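Local coordinates for protein UDP-N-acetylglucosamine 4,6-dehydratase (PDB 3PVZ) that binds NAD and probably acts as a lyase that removes water from UDP-N-acetylglucosamine, at residues S9-D14 with F234-E239; N144-I149 with L186-E191; E192-T197 with G251-I256; I230-V235 with I268-I273. All coordinates share one frame; numbering follows the deposited sequence.

Interaction 1: S9-D14 with F234-E239; sequences SLIGRD and FVTPQE
The guanidinium of Arg13 and the carboxylate of Glu239 meet tip to tip, their planes 8° apart, and the partners of the arginine in this contact gather at its edge: Glu239 OE1, the Phe234 carbonyl and the CA of Val235 all lie near its plane. NH2 does the gripping. Arg13 NH2 forms a salt bridge to the syn lone pair of Glu239 OE1 at 2.8 Å, and a second, in-plane bond takes Arg13 NH2 to a lone pair of Phe234 O at 3.0 Å. The Phe234 ring is met obliquely by Ile11, whose CG2 presses 3.4 Å from Phe234 CB. With its CG1 between backbone N and carbonyl carbon (chi1 54°), Ile11 extends onward until CD1 rests 3.3 Å from Phe234 O. Two helix ends frame this core. Gly12, at positive phi, completes a Schellman motif closing helix 7-10, while Thr236 and Glu239 form the capping box that opens helix 237-250: Thr236 N reaches Glu239 OE1 from above the carboxylate plane, and Glu239 N is bonded to Thr236 OG1. Since OE1 takes two donors and OE2 accepts from Leu17 N, this buried carboxylate is well compensated, consistent with an ionised glutamate paired to a charged arginine.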
loop_
_atom_site.group_PDB
_atom_site.type_symbol
_atom_site.label_atom_id
_atom_site.label_comp_id
_atom_site.label_asym_id
_atom_site.label_seq_id
_atom_site.Cartn_x
_atom_site.Cartn_y
_atom_site.Cartn_z
ATOM N N SER A 9 20.955 -4.072 -18.060
ATOM C CA SER A 9 22.384 -4.089 -17.780
ATOM C C SER A 9 22.642 -4.386 -16.294
ATOM O O SER A 9 23.555 -5.119 -15.984
ATOM C CB SER A 9 23.081 -2.793 -18.234
ATOM O OG SER A 9 22.348 -1.640 -17.849
ATOM N N LEU A 10 21.820 -3.873 -15.384
ATOM C CA LEU A 10 21.991 -4.187 -13.955
ATOM C C LEU A 10 21.814 -5.663 -13.632
ATOM O O LEU A 10 22.504 -6.183 -12.761
ATOM C CB LEU A 10 21.063 -3.374 -13.061
ATOM C CG LEU A 10 21.579 -1.983 -12.735
ATOM C CD1 LEU A 10 20.607 -1.282 -11.855
ATOM C CD2 LEU A 10 22.946 -2.065 -12.050
ATOM N N ILE A 11 20.919 -6.351 -14.328
ATOM C CA ILE A 11 20.708 -7.763 -14.023
ATOM C C ILE A 11 21.480 -8.656 -14.986
ATOM O O ILE A 11 21.065 -9.787 -15.283
ATOM C CB ILE A 11 19.189 -8.147 -13.900
ATOM C CG1 ILE A 11 18.391 -7.747 -15.143
ATOM C CG2 ILE A 11 18.601 -7.486 -12.696
ATOM C CD1 ILE A 11 16.939 -8.240 -15.139
ATOM N N GLY A 12 22.614 -8.152 -15.471
ATOM C CA GLY A 12 23.590 -8.985 -16.186
ATOM C C GLY A 12 23.113 -9.564 -17.498
ATOM O O GLY A 12 23.528 -10.654 -17.882
ATOM N N ARG A 13 22.237 -8.828 -18.180
ATOM C CA ARG A 13 21.672 -9.222 -19.462
ATOM C C ARG A 13 21.666 -7.992 -20.348
ATOM O O ARG A 13 21.867 -6.895 -19.877
ATOM C CB ARG A 13 20.219 -9.723 -19.295
ATOM C CG ARG A 13 20.085 -11.157 -18.814
ATOM C CD ARG A 13 18.663 -11.767 -19.115
ATOM N NE ARG A 13 17.656 -11.382 -18.122
ATOM C CZ ARG A 13 16.498 -10.777 -18.400
ATOM N NH1 ARG A 13 16.149 -10.476 -19.644
ATOM N NH2 ARG A 13 15.674 -10.483 -17.414
ATOM N N ASP A 14 21.425 -8.180 -21.636
ATOM C CA ASP A 14 21.408 -7.070 -22.588
ATOM C C ASP A 14 20.164 -7.105 -23.504
ATOM O O ASP A 14 19.860 -6.119 -24.188
ATOM C CB ASP A 14 22.770 -7.062 -23.332
ATOM C CG ASP A 14 22.660 -6.781 -24.823
ATOM O OD1 ASP A 14 22.225 -5.662 -25.219
ATOM O OD2 ASP A 14 23.066 -7.679 -25.597
ATOM N N PHE A 234 16.549 -12.660 -12.091
ATOM C CA PHE A 234 15.864 -11.411 -12.148
ATOM C C PHE A 234 15.277 -11.115 -13.525
ATOM O O PHE A 234 15.894 -11.368 -14.552
ATOM C CB PHE A 234 16.827 -10.298 -11.788
ATOM C CG PHE A 234 17.245 -10.320 -10.365
ATOM C CD1 PHE A 234 16.564 -9.572 -9.417
ATOM C CD2 PHE A 234 18.342 -11.091 -9.962
ATOM C CE1 PHE A 234 16.949 -9.599 -8.098
ATOM C CE2 PHE A 234 18.719 -11.118 -8.659
ATOM C CZ PHE A 234 18.047 -10.374 -7.715
ATOM N N VAL A 235 14.095 -10.533 -13.530
ATOM C CA VAL A 235 13.474 -10.015 -14.738
ATOM C C VAL A 235 13.154 -8.562 -14.532
ATOM O O VAL A 235 13.167 -8.081 -13.409
ATOM C CB VAL A 235 12.182 -10.740 -15.088
ATOM C CG1 VAL A 235 12.467 -12.168 -15.465
ATOM C CG2 VAL A 235 11.184 -10.691 -13.912
ATOM N N THR A 236 12.902 -7.867 -15.642
ATOM C CA THR A 236 12.399 -6.506 -15.629
ATOM C C THR A 236 10.878 -6.416 -15.380
ATOM O O THR A 236 10.092 -7.341 -15.691
ATOM C CB THR A 236 12.699 -5.770 -16.960
ATOM O OG1 THR A 236 11.928 -6.361 -18.006
ATOM C CG2 THR A 236 14.208 -5.882 -17.325
ATOM N N PRO A 237 10.452 -5.271 -14.840
ATOM C CA PRO A 237 9.036 -4.993 -14.762
ATOM C C PRO A 237 8.314 -5.280 -16.086
ATOM O O PRO A 237 7.318 -5.990 -16.065
ATOM C CB PRO A 237 8.990 -3.502 -14.412
ATOM C CG PRO A 237 10.228 -3.300 -13.608
ATOM C CD PRO A 237 11.256 -4.153 -14.308
ATOM N N GLN A 238 8.803 -4.779 -17.218
ATOM C CA GLN A 238 8.086 -5.001 -18.476
ATOM C C GLN A 238 7.939 -6.460 -18.792
ATOM O O GLN A 238 6.933 -6.894 -19.339
ATOM C CB GLN A 238 8.770 -4.331 -19.644
ATOM C CG GLN A 238 8.056 -4.543 -20.987
ATOM C CD GLN A 238 8.537 -3.559 -22.044
ATOM O OE1 GLN A 238 8.869 -2.426 -21.724
ATOM N NE2 GLN A 238 8.568 -3.990 -23.307
ATOM N N GLU A 239 8.959 -7.225 -18.447
ATOM C CA GLU A 239 8.932 -8.646 -18.683
ATOM C C GLU A 239 7.841 -9.286 -17.851
ATOM O O GLU A 239 7.138 -10.185 -18.340
ATOM C CB GLU A 239 10.301 -9.237 -18.376
ATOM C CG GLU A 239 11.273 -8.882 -19.470
ATOM C CD GLU A 239 12.683 -9.370 -19.246
ATOM O OE1 GLU A 239 13.075 -9.629 -18.091
ATOM O OE2 GLU A 239 13.393 -9.484 -20.268
#

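Interaction 2: N144-I149 with L186-E191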
loop_
_atom_site.group_PDB
_atom_site.type_symbol
_atom_site.label_atom_id
_atom_site.label_comp_id
_atom_site.label_asym_id
_atom_site.label_seq_id
_atom_site.Cartn_x
_atom_site.Cartn_y
_atom_site.Cartn_z
ATOM N N ASN A 144 -10.532 -12.613 -1.031
ATOM C CA ASN A 144 -10.756 -11.602 -2.050
ATOM C C ASN A 144 -10.630 -12.226 -3.423
ATOM O O ASN A 144 -11.318 -11.830 -4.394
ATOM C CB ASN A 144 -9.729 -10.473 -1.953
ATOM C CG ASN A 144 -10.004 -9.513 -0.793
ATOM O OD1 ASN A 144 -10.947 -9.684 -0.013
ATOM N ND2 ASN A 144 -9.149 -8.498 -0.658
ATOM N N THR A 145 -9.715 -13.161 -3.550
ATOM C CA THR A 145 -9.480 -13.785 -4.833
ATOM C C THR A 145 -10.693 -14.625 -5.198
ATOM O O THR A 145 -11.249 -14.437 -6.282
ATOM C CB THR A 145 -8.232 -14.661 -4.789
ATOM O OG1 THR A 145 -7.126 -13.885 -4.318
ATOM C CG2 THR A 145 -7.903 -15.222 -6.157
ATOM N N ASP A 146 -11.149 -15.474 -4.266
ATOM C CA ASP A 146 -12.320 -16.333 -4.488
ATOM C C ASP A 146 -13.554 -15.473 -4.817
ATOM O O ASP A 146 -14.223 -15.746 -5.802
ATOM C CB ASP A 146 -12.592 -17.220 -3.252
ATOM C CG ASP A 146 -13.571 -18.308 -3.519
ATOM O OD1 ASP A 146 -13.333 -19.138 -4.425
ATOM O OD2 ASP A 146 -14.594 -18.341 -2.845
ATOM N N LYS A 147 -13.817 -14.409 -4.044
ATOM C CA LYS A 147 -14.952 -13.527 -4.316
ATOM C C LYS A 147 -14.889 -12.850 -5.696
ATOM O O LYS A 147 -15.880 -12.796 -6.397
ATOM C CB LYS A 147 -15.108 -12.454 -3.212
ATOM C CG LYS A 147 -16.304 -11.476 -3.477
ATOM C CD LYS A 147 -16.319 -10.321 -2.518
ATOM C CE LYS A 147 -15.233 -9.280 -2.853
ATOM N NZ LYS A 147 -15.395 -8.122 -1.862
ATOM N N THR A 148 -13.751 -12.290 -6.074
ATOM C CA THR A 148 -13.648 -11.557 -7.351
ATOM C C THR A 148 -13.749 -12.575 -8.525
ATOM O O THR A 148 -14.232 -12.278 -9.590
ATOM C CB THR A 148 -12.362 -10.788 -7.446
ATOM O OG1 THR A 148 -11.264 -11.674 -7.187
ATOM C CG2 THR A 148 -12.300 -9.522 -6.431
ATOM N N ILE A 149 -13.280 -13.782 -8.331
ATOM C CA ILE A 149 -13.573 -14.829 -9.327
ATOM C C ILE A 149 -15.103 -15.082 -9.460
ATOM O O ILE A 149 -15.638 -15.128 -10.585
ATOM C CB ILE A 149 -12.853 -16.169 -9.044
ATOM C CG1 ILE A 149 -11.330 -15.961 -9.053
ATOM C CG2 ILE A 149 -13.190 -17.196 -10.152
ATOM C CD1 ILE A 149 -10.562 -17.132 -8.485
ATOM N N LEU A 186 -8.926 -21.665 -6.273
ATOM C CA LEU A 186 -8.810 -21.412 -7.707
ATOM C C LEU A 186 -9.189 -22.682 -8.508
ATOM O O LEU A 186 -9.819 -22.618 -9.518
ATOM C CB LEU A 186 -7.371 -21.090 -8.058
ATOM C CG LEU A 186 -6.885 -19.701 -8.402
ATOM C CD1 LEU A 186 -7.268 -18.697 -7.348
ATOM C CD2 LEU A 186 -5.346 -19.738 -8.657
HETATM N N MSE A 187 -8.732 -23.832 -8.057
HETATM C CA MSE A 187 -9.035 -25.054 -8.753
HETATM C C MSE A 187 -10.540 -25.272 -8.740
HETATM O O MSE A 187 -11.066 -25.713 -9.734
HETATM C CB MSE A 187 -8.279 -26.266 -8.180
HETATM C CG MSE A 187 -6.785 -26.353 -8.499
HETATM SE SE MSE A 187 -6.187 -25.952 -10.352
HETATM C CE MSE A 187 -5.722 -24.036 -10.126
ATOM N N ARG A 188 -11.236 -24.962 -7.645
ATOM C CA ARG A 188 -12.688 -25.153 -7.609
ATOM C C ARG A 188 -13.348 -24.225 -8.593
ATOM O O ARG A 188 -14.243 -24.645 -9.330
ATOM C CB ARG A 188 -13.284 -24.899 -6.241
ATOM C CG ARG A 188 -14.792 -24.950 -6.231
ATOM C CD ARG A 188 -15.367 -25.118 -4.808
ATOM N NE ARG A 188 -15.212 -23.895 -4.024
ATOM C CZ ARG A 188 -15.629 -23.752 -2.778
ATOM N NH1 ARG A 188 -15.437 -22.608 -2.155
ATOM N NH2 ARG A 188 -16.221 -24.768 -2.134
ATOM N N LYS A 189 -12.923 -22.967 -8.587
ATOM C CA LYS A 189 -13.474 -21.954 -9.516
ATOM C C LYS A 189 -13.187 -22.205 -10.986
ATOM O O LYS A 189 -13.933 -21.753 -11.849
ATOM C CB LYS A 189 -12.963 -20.561 -9.163
ATOM C CG LYS A 189 -13.639 -19.949 -7.922
ATOM C CD LYS A 189 -15.171 -19.905 -8.100
ATOM C CE LYS A 189 -15.888 -19.122 -7.016
ATOM N NZ LYS A 189 -15.664 -19.662 -5.677
ATOM N N SER A 190 -12.096 -22.902 -11.263
ATOM C CA SER A 190 -11.741 -23.257 -12.620
ATOM C C SER A 190 -12.650 -24.307 -13.246
ATOM O O SER A 190 -12.567 -24.514 -14.433
ATOM C CB SER A 190 -10.304 -23.743 -12.704
ATOM O OG SER A 190 -10.151 -24.969 -12.095
ATOM N N GLU A 191 -13.496 -24.961 -12.454
ATOM C CA GLU A 191 -14.599 -25.784 -13.001
ATOM C C GLU A 191 -15.751 -24.920 -13.568
ATOM O O GLU A 191 -16.675 -25.478 -14.125
ATOM C CB GLU A 191 -15.157 -26.731 -11.915
ATOM C CG GLU A 191 -14.116 -27.766 -11.468
ATOM C CD GLU A 191 -14.495 -28.564 -10.229
ATOM O OE1 GLU A 191 -15.395 -28.146 -9.490
ATOM O OE2 GLU A 191 -13.845 -29.606 -9.970
HETATM O O HOH W 1 -13.330 -21.673 -4.827
#
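Asp146 and Lys189 cross at about a right angle, joined by a salt bridge of 2.7 Å between Asp146 OD1 and Lys189 NZ in which the ammonium arrives from above the carboxylate plane, 36° out of it. The lysine comes in bent rather than extended: chi2 of -56° turns CD aside, and a further bend at chi4 (-60°) places NZ over the acid. Its aliphatic part is used as well, for Ile149 CG2 packs 3.5 Å from Lys189 CB and also touches CG. Beside this, Leu186 CD1 meets two methyls, 3.7 Å from Thr145 CG2 and 3.8 Å from Ile149 CD1. The partners belong to helices 131-154 and 174-189, which precede and follow strand 159-163 of the Rossmann-type sheet and pack against each other on the same side of it. Thr145 and Ile149 also rest on Tyr160 of that strand, Leu186 on Cys162. Further out, a water donates to Asp146 OD1 at 2.6 Å and accepts from Arg188 NE at 3.0 Å, linking a second basic residue to the acid indirectly; Arg188 NH2 is held by Gln351. Thr145 OG1 bonds back to the carbonyl of Asn141 within its own helix, which leaves the methyl for Leu186. One residue earlier in that helix, Asn144 touches the bound NAD.

Interaction 3: E192-T197 with G251-I256; sequences EIAIST and GENRDI
Thr197 and Ile256 pair in parallel register, their CA atoms 4.7 Å apart, and backbone bonds lead up to that pair. Thr197 N donates to Asp255 O at 2.9 Å. A short bond of 2.6 Å runs from Arg254 N to Ile195 O, nearly along the C=O axis (166°). Arg254 presents its N-H from a type II turn spanning Glu252 to Asp255, in which it takes the position of positive phi. The turn leads into strand 255-259, the neighbour of strand 194-198 in the large mixed sheet whose parallel part forms the Rossmann-type core; strand 340-344 follows on the far side of 255-259, running antiparallel. Before the strands pair, a side chain stands in for backbone: chi1 of -160° puts Asn253 CG anti to the backbone N, and from there Asn253 OD1 lies 2.8 Å from Ile195 N, which sits above the amide's carbonyl plane, while ND2 bonds to Ser190 O. Thr197 and Ile256 lie side by side, pointing the same way, with Thr197 OG1 3.4 Å from Ile256 CG1; that hydroxyl bonds to Ser164. Within the turn Asp255 OD2 accepts from Glu252 N, and Asp255 OD1 forms a salt bridge with Lys344.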
loop_
_atom_site.group_PDB
_atom_site.type_symbol
_atom_site.label_atom_id
_atom_site.label_comp_id
_atom_site.label_asym_id
_atom_site.label_seq_id
_atom_site.Cartn_x
_atom_site.Cartn_y
_atom_site.Cartn_z
ATOM N N GLU A 192 -15.707 -23.586 -13.387
ATOM C CA GLU A 192 -16.752 -22.695 -13.905
ATOM C C GLU A 192 -16.271 -21.575 -14.815
ATOM O O GLU A 192 -17.074 -21.015 -15.498
ATOM C CB GLU A 192 -17.490 -22.019 -12.770
ATOM C CG GLU A 192 -18.310 -22.989 -11.956
ATOM C CD GLU A 192 -19.018 -22.301 -10.855
ATOM O OE1 GLU A 192 -18.540 -22.499 -9.745
ATOM O OE2 GLU A 192 -20.000 -21.543 -11.107
ATOM N N ILE A 193 -14.996 -21.225 -14.761
ATOM C CA ILE A 193 -14.434 -20.205 -15.622
ATOM C C ILE A 193 -12.988 -20.583 -15.866
ATOM O O ILE A 193 -12.347 -21.159 -14.994
ATOM C CB ILE A 193 -14.505 -18.801 -14.934
ATOM C CG1 ILE A 193 -14.084 -17.676 -15.889
ATOM C CG2 ILE A 193 -13.646 -18.775 -13.709
ATOM C CD1 ILE A 193 -14.361 -16.248 -15.336
ATOM N N ALA A 194 -12.502 -20.280 -17.065
ATOM C CA ALA A 194 -11.101 -20.364 -17.400
ATOM C C ALA A 194 -10.211 -19.465 -16.484
ATOM O O ALA A 194 -10.361 -18.228 -16.452
ATOM C CB ALA A 194 -10.891 -19.990 -18.880
ATOM N N ILE A 195 -9.278 -20.113 -15.785
ATOM C CA ILE A 195 -8.311 -19.446 -14.926
ATOM C C ILE A 195 -6.900 -19.820 -15.370
ATOM O O ILE A 195 -6.571 -21.012 -15.515
ATOM C CB ILE A 195 -8.482 -19.879 -13.435
ATOM C CG1 ILE A 195 -9.896 -19.559 -12.942
ATOM C CG2 ILE A 195 -7.466 -19.164 -12.533
ATOM C CD1 ILE A 195 -10.185 -19.965 -11.496
ATOM N N SER A 196 -6.047 -18.835 -15.588
ATOM C CA SER A 196 -4.643 -19.134 -15.841
ATOM C C SER A 196 -3.769 -18.273 -14.943
ATOM O O SER A 196 -4.218 -17.215 -14.511
ATOM C CB SER A 196 -4.296 -18.941 -17.325
ATOM O OG SER A 196 -4.127 -17.580 -17.705
ATOM N N THR A 197 -2.529 -18.707 -14.675
ATOM C CA THR A 197 -1.647 -17.943 -13.796
ATOM C C THR A 197 -0.255 -17.743 -14.404
ATOM O O THR A 197 -0.001 -18.105 -15.548
ATOM C CB THR A 197 -1.506 -18.613 -12.408
ATOM O OG1 THR A 197 -0.792 -19.829 -12.552
ATOM C CG2 THR A 197 -2.861 -18.949 -11.759
ATOM N N GLY A 251 -3.319 -18.118 -22.262
ATOM C CA GLY A 251 -3.372 -19.225 -21.333
ATOM C C GLY A 251 -4.687 -20.012 -21.417
ATOM O O GLY A 251 -5.793 -19.424 -21.512
ATOM N N GLU A 252 -4.576 -21.341 -21.375
ATOM C CA GLU A 252 -5.760 -22.146 -21.264
ATOM C C GLU A 252 -6.098 -22.342 -19.807
ATOM O O GLU A 252 -5.256 -22.135 -18.944
ATOM C CB GLU A 252 -5.558 -23.488 -21.961
ATOM C CG GLU A 252 -5.356 -23.324 -23.440
ATOM C CD GLU A 252 -5.216 -24.659 -24.123
ATOM O OE1 GLU A 252 -6.254 -25.338 -24.277
ATOM O OE2 GLU A 252 -4.080 -25.022 -24.481
ATOM N N ASN A 253 -7.333 -22.762 -19.540
ATOM C CA ASN A 253 -7.756 -23.109 -18.170
ATOM C C ASN A 253 -6.699 -23.960 -17.505
ATOM O O ASN A 253 -6.383 -25.012 -18.000
ATOM C CB ASN A 253 -9.122 -23.843 -18.115
ATOM C CG ASN A 253 -9.783 -23.757 -16.710
ATOM O OD1 ASN A 253 -9.411 -22.913 -15.882
ATOM N ND2 ASN A 253 -10.782 -24.605 -16.458
ATOM N N ARG A 254 -6.202 -23.476 -16.370
ATOM C CA ARG A 254 -5.175 -24.114 -15.535
ATOM C C ARG A 254 -3.713 -23.994 -15.976
ATOM O O ARG A 254 -2.847 -24.598 -15.351
ATOM C CB ARG A 254 -5.504 -25.592 -15.284
ATOM C CG ARG A 254 -6.835 -25.797 -14.667
ATOM C CD ARG A 254 -7.099 -27.269 -14.361
ATOM N NE ARG A 254 -8.452 -27.292 -13.874
ATOM C CZ ARG A 254 -9.531 -27.560 -14.599
ATOM N NH1 ARG A 254 -9.417 -27.955 -15.860
ATOM N NH2 ARG A 254 -10.739 -27.469 -14.023
ATOM N N ASP A 255 -3.403 -23.211 -17.003
ATOM C CA ASP A 255 -2.018 -23.082 -17.427
ATOM C C ASP A 255 -1.277 -22.123 -16.465
ATOM O O ASP A 255 -1.821 -21.058 -16.126
ATOM C CB ASP A 255 -1.955 -22.436 -18.783
ATOM C CG ASP A 255 -2.197 -23.370 -19.925
ATOM O OD1 ASP A 255 -2.354 -24.606 -19.765
ATOM O OD2 ASP A 255 -2.166 -22.814 -21.038
ATOM N N ILE A 256 -0.073 -22.513 -16.030
ATOM C CA ILE A 256 0.840 -21.640 -15.321
ATOM C C ILE A 256 1.978 -21.289 -16.289
ATOM O O ILE A 256 2.793 -22.147 -16.663
ATOM C CB ILE A 256 1.506 -22.281 -14.064
ATOM C CG1 ILE A 256 0.487 -22.887 -13.091
ATOM C CG2 ILE A 256 2.354 -21.227 -13.336
ATOM C CD1 ILE A 256 1.146 -23.811 -12.048
#

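Interaction 4: I230-V235 with I268-I273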
loop_
_atom_site.group_PDB
_atom_site.type_symbol
_atom_site.label_atom_id
_atom_site.label_comp_id
_atom_site.label_asym_id
_atom_site.label_seq_id
_atom_site.Cartn_x
_atom_site.Cartn_y
_atom_site.Cartn_z
ATOM N N ILE A 230 22.983 -15.030 -1.288
ATOM C CA ILE A 230 21.689 -15.383 -1.883
ATOM C C ILE A 230 21.725 -14.922 -3.351
ATOM O O ILE A 230 21.948 -13.740 -3.642
ATOM C CB ILE A 230 20.509 -14.681 -1.142
ATOM C CG1 ILE A 230 20.598 -14.901 0.375
ATOM C CG2 ILE A 230 19.137 -15.153 -1.648
ATOM C CD1 ILE A 230 20.691 -16.330 0.761
ATOM N N LYS A 231 21.544 -15.865 -4.266
ATOM C CA LYS A 231 21.487 -15.555 -5.688
ATOM C C LYS A 231 20.067 -15.740 -6.199
ATOM O O LYS A 231 19.358 -16.634 -5.749
ATOM C CB LYS A 231 22.393 -16.486 -6.472
ATOM C CG LYS A 231 23.892 -16.299 -6.266
ATOM C CD LYS A 231 24.619 -17.645 -6.373
ATOM C CE LYS A 231 25.678 -17.651 -7.440
ATOM N NZ LYS A 231 25.882 -19.018 -7.945
ATOM N N ARG A 232 19.649 -14.900 -7.130
ATOM C CA ARG A 232 18.347 -15.091 -7.774
ATOM C C ARG A 232 18.451 -14.849 -9.259
ATOM O O ARG A 232 19.410 -14.232 -9.728
ATOM C CB ARG A 232 17.286 -14.117 -7.231
ATOM C CG ARG A 232 17.000 -14.224 -5.750
ATOM C CD ARG A 232 16.179 -15.440 -5.424
ATOM N NE ARG A 232 15.860 -15.482 -3.999
ATOM C CZ ARG A 232 16.254 -16.426 -3.135
ATOM N NH1 ARG A 232 17.020 -17.467 -3.497
ATOM N NH2 ARG A 232 15.869 -16.325 -1.866
ATOM N N TYR A 233 17.428 -15.327 -9.966
ATOM C CA TYR A 233 17.080 -14.858 -11.293
ATOM C C TYR A 233 16.208 -13.627 -11.251
ATOM O O TYR A 233 15.210 -13.571 -10.512
ATOM C CB TYR A 233 16.304 -15.925 -12.045
ATOM C CG TYR A 233 17.059 -17.199 -12.286
ATOM C CD1 TYR A 233 18.202 -17.208 -13.075
ATOM C CD2 TYR A 233 16.594 -18.399 -11.776
ATOM C CE1 TYR A 233 18.904 -18.414 -13.333
ATOM C CE2 TYR A 233 17.275 -19.597 -12.001
ATOM C CZ TYR A 233 18.424 -19.593 -12.777
ATOM O OH TYR A 233 19.064 -20.758 -12.975
ATOM N N PHE A 234 16.549 -12.660 -12.091
ATOM C CA PHE A 234 15.864 -11.411 -12.148
ATOM C C PHE A 234 15.277 -11.115 -13.525
ATOM O O PHE A 234 15.894 -11.368 -14.552
ATOM C CB PHE A 234 16.827 -10.298 -11.788
ATOM C CG PHE A 234 17.245 -10.320 -10.365
ATOM C CD1 PHE A 234 16.564 -9.572 -9.417
ATOM C CD2 PHE A 234 18.342 -11.091 -9.962
ATOM C CE1 PHE A 234 16.949 -9.599 -8.098
ATOM C CE2 PHE A 234 18.719 -11.118 -8.659
ATOM C CZ PHE A 234 18.047 -10.374 -7.715
ATOM N N VAL A 235 14.095 -10.533 -13.530
ATOM C CA VAL A 235 13.474 -10.015 -14.738
ATOM C C VAL A 235 13.154 -8.562 -14.532
ATOM O O VAL A 235 13.167 -8.081 -13.409
ATOM C CB VAL A 235 12.182 -10.740 -15.088
ATOM C CG1 VAL A 235 12.467 -12.168 -15.465
ATOM C CG2 VAL A 235 11.184 -10.691 -13.912
ATOM N N ILE A 268 22.342 -14.199 -9.917
ATOM C CA ILE A 268 23.167 -13.075 -9.517
ATOM C C ILE A 268 22.843 -12.795 -8.067
ATOM O O ILE A 268 21.703 -12.887 -7.656
ATOM C CB ILE A 268 22.840 -11.780 -10.302
ATOM C CG1 ILE A 268 23.058 -11.942 -11.801
ATOM C CG2 ILE A 268 23.708 -10.592 -9.791
ATOM C CD1 ILE A 268 22.209 -10.902 -12.650
ATOM N N SER A 269 23.840 -12.418 -7.290
ATOM C CA SER A 269 23.612 -12.141 -5.878
ATOM C C SER A 269 23.119 -10.716 -5.707
ATOM O O SER A 269 23.303 -9.895 -6.586
ATOM C CB SER A 269 24.901 -12.378 -5.070
ATOM O OG SER A 269 25.753 -11.243 -5.128
ATOM N N PHE A 270 22.480 -10.453 -4.577
ATOM C CA PHE A 270 22.003 -9.147 -4.253
ATOM C C PHE A 270 23.160 -8.165 -4.102
ATOM O O PHE A 270 23.048 -7.021 -4.537
ATOM C CB PHE A 270 21.173 -9.172 -2.960
ATOM C CG PHE A 270 19.836 -9.834 -3.108
ATOM C CD1 PHE A 270 18.808 -9.183 -3.744
ATOM C CD2 PHE A 270 19.620 -11.113 -2.647
ATOM C CE1 PHE A 270 17.585 -9.773 -3.906
ATOM C CE2 PHE A 270 18.388 -11.725 -2.806
ATOM C CZ PHE A 270 17.361 -11.050 -3.447
ATOM N N ALA A 271 24.233 -8.598 -3.444
ATOM C CA ALA A 271 25.430 -7.775 -3.311
ATOM C C ALA A 271 25.991 -7.399 -4.685
ATOM O O ALA A 271 26.385 -6.237 -4.929
ATOM C CB ALA A 271 26.497 -8.504 -2.499
ATOM N N ASP A 272 26.016 -8.372 -5.586
ATOM C CA ASP A 272 26.541 -8.129 -6.907
ATOM C C ASP A 272 25.689 -7.106 -7.669
ATOM O O ASP A 272 26.242 -6.233 -8.333
ATOM C CB ASP A 272 26.738 -9.432 -7.663
ATOM C CG ASP A 272 28.087 -10.111 -7.317
ATOM O OD1 ASP A 272 28.915 -9.493 -6.615
ATOM O OD2 ASP A 272 28.334 -11.261 -7.745
ATOM N N ILE A 273 24.369 -7.164 -7.527
ATOM C CA ILE A 273 23.509 -6.140 -8.148
ATOM C C ILE A 273 23.798 -4.790 -7.531
ATOM O O ILE A 273 23.890 -3.822 -8.255
ATOM C CB ILE A 273 22.006 -6.394 -7.983
ATOM C CG1 ILE A 273 21.565 -7.718 -8.618
ATOM C CG2 ILE A 273 21.184 -5.247 -8.607
ATOM C CD1 ILE A 273 21.841 -7.850 -10.079
#
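Phe234 turns the edge of its ring toward the face of Phe270, an offset edge-to-face pair with planes at 88° and centroids 5.8 Å apart. The nearest atoms are Phe234 CZ and Phe270 CE1, at 3.9 Å, and the second of these lies in the plane of the Phe234 ring. Ile268 O also lies in that plane, at the ring edge beside CE2. Phe270, its CG anti to the carbonyl carbon and beside the backbone N (chi1 -71°), is hemmed in by two further side chains. Ile230 crosses it obliquely, with CB in the ring plane and CG2 3.7 Å from Phe270 CE2, whereas Arg232 brings only its aliphatic part, CG standing 3.9 Å from Phe270 CZ. The guanidinium itself is turned 82° to the ring and has Ile230 CG2 on one face, offset toward the rim. The backbones that carry these side chains form a short antiparallel ladder. Arg232 and Ile268 exchange two backbone bonds, each of 2.9 Å: Arg232 N to Ile268 O, and Ile268 N to Arg232 O. Next to them Lys231 and Ser269 form a non-hydrogen-bonded pair. The ladder ends where Ser269 OG, as N-cap, accepts from Asp272 N and helix 270-280 begins, so that Phe270 opens the helix. Strand 231-235, flanked by 202-203 and 268-269, makes a small three-stranded sheet close to the NAD site, consistent with the substrate-binding lobe of extended short-chain dehydrogenases.

How the interactions relate
Interactions 1 and 2 are buried, 3 and 4 only partly so, and they fall into two neighbourhoods. Interactions 1 and 4 share Phe234 and Val235 of strand 231-235 and touch, Ile268 CD1 and Ile273 CD1 packing against the 9-14 segment. Interactions 2 and 3 also touch, Ser190 O meeting Asn253 ND2 in a probable hydrogen bond, and helix 174-189 leads on to strand 194-198. The centres of 2 and 4 lie about 34 Å apart. Chemistry follows place. Both buried contacts combine a salt bridge with isoleucine packing, one at a helix start, the other between helices; interaction 3 relies on backbone bonds and one asparagine side chain that takes a backbone N-H, and interaction 4 adds aromatic rings to backbone bonds.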